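PDB 2YOY: Rbam17540 from Bacillus amyloliquefaciens, which probably cleaves crystalline polysaccharide oxidatively, as a copper-dependent lytic polysaccharide monooxygenase of the CBM33 type, with chitin or cellulose the likely substrate. Local coordinates for residues A11-L16 against V79-R84; G127-D132 against D137-H142. All coordinates share one frame; numbering follows the deposited sequence.

Contact 1. Residues A11-L16 against V79-R84; sequences AYMGAL and VKQNIR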
loop_
_atom_site.group_PDB
_atom_site.type_symbol
_atom_site.label_atom_id
_atom_site.label_comp_id
_atom_site.label_asym_id
_atom_site.label_seq_id
_atom_site.Cartn_x
_atom_site.Cartn_y
_atom_site.Cartn_z
ATOM N N ALA A 11 -1.118 1.401 6.374
ATOM C CA ALA A 11 -1.486 2.708 6.791
ATOM C C ALA A 11 -2.816 2.717 7.575
ATOM O O ALA A 11 -2.914 3.330 8.664
ATOM C CB ALA A 11 -1.599 3.629 5.593
ATOM N N TYR A 12 -3.801 2.001 7.048
ATOM C CA TYR A 12 -5.063 1.909 7.742
ATOM C C TYR A 12 -4.930 1.115 9.079
ATOM O O TYR A 12 -5.526 1.496 10.114
ATOM C CB TYR A 12 -6.037 1.319 6.778
ATOM C CG TYR A 12 -7.461 1.209 7.337
ATOM C CD1 TYR A 12 -8.024 2.236 8.074
ATOM C CD2 TYR A 12 -8.207 0.045 7.123
ATOM C CE1 TYR A 12 -9.340 2.096 8.566
ATOM C CE2 TYR A 12 -9.502 -0.086 7.596
ATOM C CZ TYR A 12 -10.047 0.928 8.321
ATOM O OH TYR A 12 -11.326 0.760 8.791
ATOM N N MET A 13 -4.116 0.040 9.082
ATOM C CA MET A 13 -3.782 -0.672 10.301
ATOM C C MET A 13 -3.217 0.295 11.351
ATOM O O MET A 13 -3.530 0.183 12.549
ATOM C CB MET A 13 -2.779 -1.804 10.061
ATOM C CG MET A 13 -2.624 -2.872 11.165
ATOM S SD MET A 13 -4.030 -3.986 11.052
ATOM C CE MET A 13 -3.552 -5.085 9.691
ATOM N N GLY A 14 -2.455 1.291 10.913
ATOM C CA GLY A 14 -1.965 2.351 11.868
ATOM C C GLY A 14 -3.111 3.125 12.541
ATOM O O GLY A 14 -3.142 3.298 13.783
ATOM N N ALA A 15 -4.046 3.564 11.711
ATOM C CA ALA A 15 -5.252 4.261 12.179
ATOM C C ALA A 15 -6.050 3.380 13.098
ATOM O O ALA A 15 -6.549 3.844 14.115
ATOM C CB ALA A 15 -6.090 4.703 11.007
ATOM N N LEU A 16 -6.207 2.115 12.744
ATOM C CA LEU A 16 -6.856 1.157 13.663
ATOM C C LEU A 16 -6.168 0.998 14.961
ATOM O O LEU A 16 -6.843 0.961 15.995
ATOM C CB LEU A 16 -7.099 -0.198 12.985
ATOM C CG LEU A 16 -8.034 -0.210 11.796
ATOM C CD1 LEU A 16 -8.158 -1.626 11.274
ATOM C CD2 LEU A 16 -9.445 0.317 12.112
ATOM N N VAL A 79 1.809 -5.934 11.535
ATOM C CA VAL A 79 0.716 -6.887 11.730
ATOM C C VAL A 79 0.341 -7.538 10.412
ATOM O O VAL A 79 0.028 -6.856 9.435
ATOM C CB VAL A 79 -0.547 -6.215 12.327
ATOM C CG1 VAL A 79 -1.670 -7.228 12.467
ATOM C CG2 VAL A 79 -0.260 -5.613 13.705
ATOM N N LYS A 80 0.383 -8.864 10.357
ATOM C CA LYS A 80 0.030 -9.593 9.138
ATOM C C LYS A 80 -1.449 -10.038 9.181
ATOM O O LYS A 80 -1.994 -10.401 10.231
ATOM C CB LYS A 80 0.882 -10.821 8.996
ATOM C CG LYS A 80 2.335 -10.490 8.632
ATOM C CD LYS A 80 3.255 -10.721 9.782
ATOM C CE LYS A 80 4.647 -10.234 9.461
ATOM N NZ LYS A 80 5.187 -9.621 10.696
ATOM N N GLN A 81 -2.084 -10.056 8.048
ATOM C CA GLN A 81 -3.416 -10.652 8.019
ATOM C C GLN A 81 -3.372 -11.811 7.038
ATOM O O GLN A 81 -2.684 -11.777 6.029
ATOM C CB GLN A 81 -4.443 -9.659 7.572
ATOM C CG GLN A 81 -4.145 -9.093 6.204
ATOM C CD GLN A 81 -4.537 -7.650 6.125
ATOM O OE1 GLN A 81 -5.744 -7.311 6.043
ATOM N NE2 GLN A 81 -3.554 -6.793 6.157
ATOM N N ASN A 82 -4.148 -12.814 7.327
ATOM C CA ASN A 82 -4.223 -13.973 6.448
ATOM C C ASN A 82 -4.919 -13.676 5.147
ATOM O O ASN A 82 -5.962 -13.016 5.084
ATOM C CB ASN A 82 -4.960 -15.111 7.130
ATOM C CG ASN A 82 -4.195 -15.679 8.306
ATOM O OD1 ASN A 82 -2.963 -15.611 8.378
ATOM N ND2 ASN A 82 -4.929 -16.258 9.245
ATOM N N ILE A 83 -4.346 -14.177 4.078
ATOM C CA ILE A 83 -4.993 -14.074 2.804
ATOM C C ILE A 83 -4.684 -15.375 2.070
ATOM O O ILE A 83 -3.611 -15.935 2.245
ATOM C CB ILE A 83 -4.481 -12.836 2.063
ATOM C CG1 ILE A 83 -5.505 -12.360 1.042
ATOM C CG2 ILE A 83 -3.170 -13.133 1.424
ATOM C CD1 ILE A 83 -5.224 -10.977 0.495
ATOM N N ARG A 84 -5.647 -15.845 1.281
ATOM C CA ARG A 84 -5.518 -17.076 0.525
ATOM C C ARG A 84 -5.037 -16.704 -0.873
ATOM O O ARG A 84 -5.427 -15.659 -1.396
ATOM C CB ARG A 84 -6.904 -17.773 0.452
#

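Contact 2. Residues G127-D132 against D137-H142; sequences GTVNHD and DTNLTH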
loop_
_atom_site.group_PDB
_atom_site.type_symbol
_atom_site.label_atom_id
_atom_site.label_comp_id
_atom_site.label_asym_id
_atom_site.label_seq_id
_atom_site.Cartn_x
_atom_site.Cartn_y
_atom_site.Cartn_z
ATOM N N GLY A 127 -1.318 -7.351 -11.263
ATOM C CA GLY A 127 -2.478 -6.940 -12.020
ATOM C C GLY A 127 -2.569 -5.424 -12.243
ATOM O O GLY A 127 -2.075 -4.658 -11.460
ATOM N N THR A 128 -3.197 -5.024 -13.319
ATOM C CA THR A 128 -3.322 -3.605 -13.623
ATOM C C THR A 128 -4.826 -3.395 -13.893
ATOM O O THR A 128 -5.491 -4.213 -14.573
ATOM C CB THR A 128 -2.446 -3.186 -14.818
ATOM O OG1 THR A 128 -1.013 -3.405 -14.569
ATOM C CG2 THR A 128 -2.646 -1.726 -15.178
ATOM N N VAL A 129 -5.381 -2.346 -13.318
ATOM C CA VAL A 129 -6.790 -1.979 -13.575
ATOM C C VAL A 129 -6.793 -0.618 -14.288
ATOM O O VAL A 129 -6.546 0.387 -13.646
ATOM C CB VAL A 129 -7.603 -1.887 -12.296
ATOM C CG1 VAL A 129 -9.052 -1.535 -12.626
ATOM C CG2 VAL A 129 -7.561 -3.200 -11.500
ATOM N N ASN A 130 -7.050 -0.635 -15.610
ATOM C CA ASN A 130 -7.232 0.576 -16.417
ATOM C C ASN A 130 -8.466 1.314 -16.128
ATOM O O ASN A 130 -9.465 0.724 -15.806
ATOM C CB ASN A 130 -6.919 0.388 -17.872
ATOM C CG ASN A 130 -5.524 -0.188 -18.106
ATOM O OD1 ASN A 130 -5.408 -1.316 -18.582
ATOM N ND2 ASN A 130 -4.474 0.514 -17.697
ATOM N N HIS A 131 -8.356 2.643 -16.061
ATOM C CA HIS A 131 -9.518 3.469 -15.803
ATOM C C HIS A 131 -9.607 4.553 -16.878
ATOM O O HIS A 131 -8.605 4.950 -17.476
ATOM C CB HIS A 131 -9.449 4.057 -14.398
ATOM C CG HIS A 131 -10.772 4.463 -13.832
ATOM N ND1 HIS A 131 -11.769 3.559 -13.527
ATOM C CD2 HIS A 131 -11.245 5.679 -13.473
ATOM C CE1 HIS A 131 -12.788 4.201 -12.998
ATOM N NE2 HIS A 131 -12.503 5.491 -12.968
ATOM N N ASP A 132 -10.816 5.039 -17.094
ATOM C CA ASP A 132 -11.091 5.964 -18.187
ATOM C C ASP A 132 -10.937 7.438 -17.809
ATOM O O ASP A 132 -11.334 8.286 -18.585
ATOM C CB ASP A 132 -12.507 5.712 -18.744
ATOM C CG ASP A 132 -13.608 6.041 -17.748
ATOM O OD1 ASP A 132 -13.310 6.579 -16.659
ATOM O OD2 ASP A 132 -14.779 5.744 -18.059
ATOM N N ASP A 137 -14.014 6.507 -7.445
ATOM C CA ASP A 137 -15.106 5.756 -6.839
ATOM C C ASP A 137 -16.122 5.243 -7.850
ATOM O O ASP A 137 -17.094 4.607 -7.452
ATOM C CB ASP A 137 -15.766 6.540 -5.686
ATOM C CG ASP A 137 -16.299 7.900 -6.103
ATOM O OD1 ASP A 137 -16.179 8.290 -7.280
ATOM O OD2 ASP A 137 -16.840 8.586 -5.220
ATOM N N THR A 138 -15.881 5.424 -9.145
ATOM C CA THR A 138 -16.620 4.626 -10.123
ATOM C C THR A 138 -16.097 3.169 -10.236
ATOM O O THR A 138 -16.689 2.367 -10.936
ATOM C CB THR A 138 -16.683 5.264 -11.523
ATOM O OG1 THR A 138 -15.387 5.238 -12.131
ATOM C CG2 THR A 138 -17.216 6.679 -11.455
ATOM N N ASN A 139 -14.980 2.843 -9.574
ATOM C CA ASN A 139 -14.506 1.459 -9.473
ATOM C C ASN A 139 -13.804 1.259 -8.123
ATOM O O ASN A 139 -12.588 1.250 -8.066
ATOM C CB ASN A 139 -13.563 1.116 -10.639
ATOM C CG ASN A 139 -13.236 -0.357 -10.712
ATOM O OD1 ASN A 139 -13.802 -1.166 -9.952
ATOM N ND2 ASN A 139 -12.367 -0.727 -11.624
ATOM N N LEU A 140 -14.589 1.071 -7.062
ATOM C CA LEU A 140 -14.077 0.975 -5.677
ATOM C C LEU A 140 -13.231 -0.251 -5.362
ATOM O O LEU A 140 -12.263 -0.168 -4.573
ATOM C CB LEU A 140 -15.243 0.988 -4.683
ATOM C CG LEU A 140 -15.915 2.350 -4.527
ATOM C CD1 LEU A 140 -17.287 2.161 -3.891
ATOM C CD2 LEU A 140 -15.066 3.317 -3.722
ATOM N N THR A 141 -13.590 -1.371 -5.969
ATOM C CA THR A 141 -13.071 -2.700 -5.594
ATOM C C THR A 141 -12.526 -3.415 -6.819
ATOM O O THR A 141 -13.192 -3.463 -7.846
ATOM C CB THR A 141 -14.212 -3.540 -4.990
ATOM O OG1 THR A 141 -14.663 -2.934 -3.779
ATOM C CG2 THR A 141 -13.777 -4.972 -4.674
ATOM N N HIS A 142 -11.292 -3.939 -6.721
ATOM C CA HIS A 142 -10.614 -4.579 -7.810
ATOM C C HIS A 142 -10.373 -6.052 -7.517
ATOM O O HIS A 142 -10.002 -6.407 -6.403
ATOM C CB HIS A 142 -9.255 -3.894 -8.010
ATOM C CG HIS A 142 -9.383 -2.416 -8.140
ATOM N ND1 HIS A 142 -8.566 -1.541 -7.473
ATOM C CD2 HIS A 142 -10.310 -1.658 -8.772
ATOM C CE1 HIS A 142 -8.938 -0.307 -7.730
ATOM N NE2 HIS A 142 -10.010 -0.346 -8.498
#

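Contact 1. Residues A11-L16 against V79-R84
Met13, on the helical segment 11-16, and Val79, at the start of the extended segment 79-84, bring the two backbones nearest each other, with their CA atoms 7.8 Å apart and no hydrogen bond across the gap. One long, flexible side chain does the bridging, an example of how a single methionine can join a helix to the loop leading into a strand, and to the strand's first residue, with no backbone contact. Met13 sends CG off anti to the backbone N (chi1 -164°), then bends at both chi2 and chi3, and this folding carries its terminal methyl CE in between Val79 and Gln81. CE lies 4.0 Å from CG1 of Val79, while further back along the chain CG of Met13 packs 4.1 Å from CB of the same valine; the two side chains cross at about a right angle. Beyond the valine, CE comes 3.9 Å from NE2 of Gln81, whose side chain slides past the methionine in the opposite direction. CE is a methyl, so this is van der Waals contact; the amide nitrogen is engaged separately, donating to the backbone carbonyls of Val8 and Asp174, and those bonds hold in place the group the methyl rests against. Val8 also touches Met13 itself, and Tyr30 of helix 23-30 packs against both Met13 and Val79. The contact therefore lies near the surface where helices 10-21 and 23-30 meet the loop entering strand 81-83, which pairs in parallel with strand 167-177.

Contact 2. Residues G127-D132 against D137-H142
Val129 and His142 meet where strand 123-130 faces the start of strand 141-146, the valine laying its CB over one face of the imidazole. CG2 of Val129 rests 3.9 Å from CG of His142, and CG1 stands 4.1 Å from CD2 of the same ring, so both branches share the packing. With Val129 cut back to an alanine, both methyls go, which would probably open a gap beside the His142 ring. Nearer the loop, His131 swings CG anti to the backbone N (chi1 -157°), which extends its ring toward Thr138 and Asn139. The threonine OG1 sits at the ring edge, in its plane, 3.0 Å from NE2 of His131, while CE1 of His131 lies 4.0 Å from CB of Asn139. The imidazole and the Asn139 amide slide past each other with their planes 28° apart.

A second shell sets these groups in place. NE2 of His131 is hydrogen-bonded to the carbonyl of Lys135, an acceptor shared with OG1 of Thr138; the threonine hydroxyl is also linked to that of Ser134. His142 has a partner at each ring nitrogen: ND1 is hydrogen-bonded to the hydroxyl of Tyr105, and NE2 makes only a weak hydrogen bond to the carbonyl O of Asn139, 3.1 Å away with an N-H...O angle of 128°. Trp103 meets the His131 ring edge to face and also meets the His142 ring. Packed on His142, Val129 joins the two sheets of the immunoglobulin-like beta-sandwich, the core fold of lytic polysaccharide monooxygenases, while His131 with Thr138 and Asn139 packs the connecting loop at the sandwich's margin.

Contacts 1 and 2 lie about 22 Å apart between centres, and both are surface contacts, although His142 in contact 2 is itself buried. They share a sheet without sharing a strand: contact 1 reaches it through strand 81-83, contact 2 through strand 123-130. The contrast shows how chemistry follows position. Where helix 10-21 meets the loop entering strand 81-83, the contact rests on one flexible thioether side chain touching a valine and a glutamine amide nitrogen; in contact 2 a valine lies on a histidine ring between the sheets, and a second histidine, an amide and a hydroxyl meet in the adjoining loop. Contact 1 spans 62 intervening residues, whereas the segments of contact 2 are separated by only four.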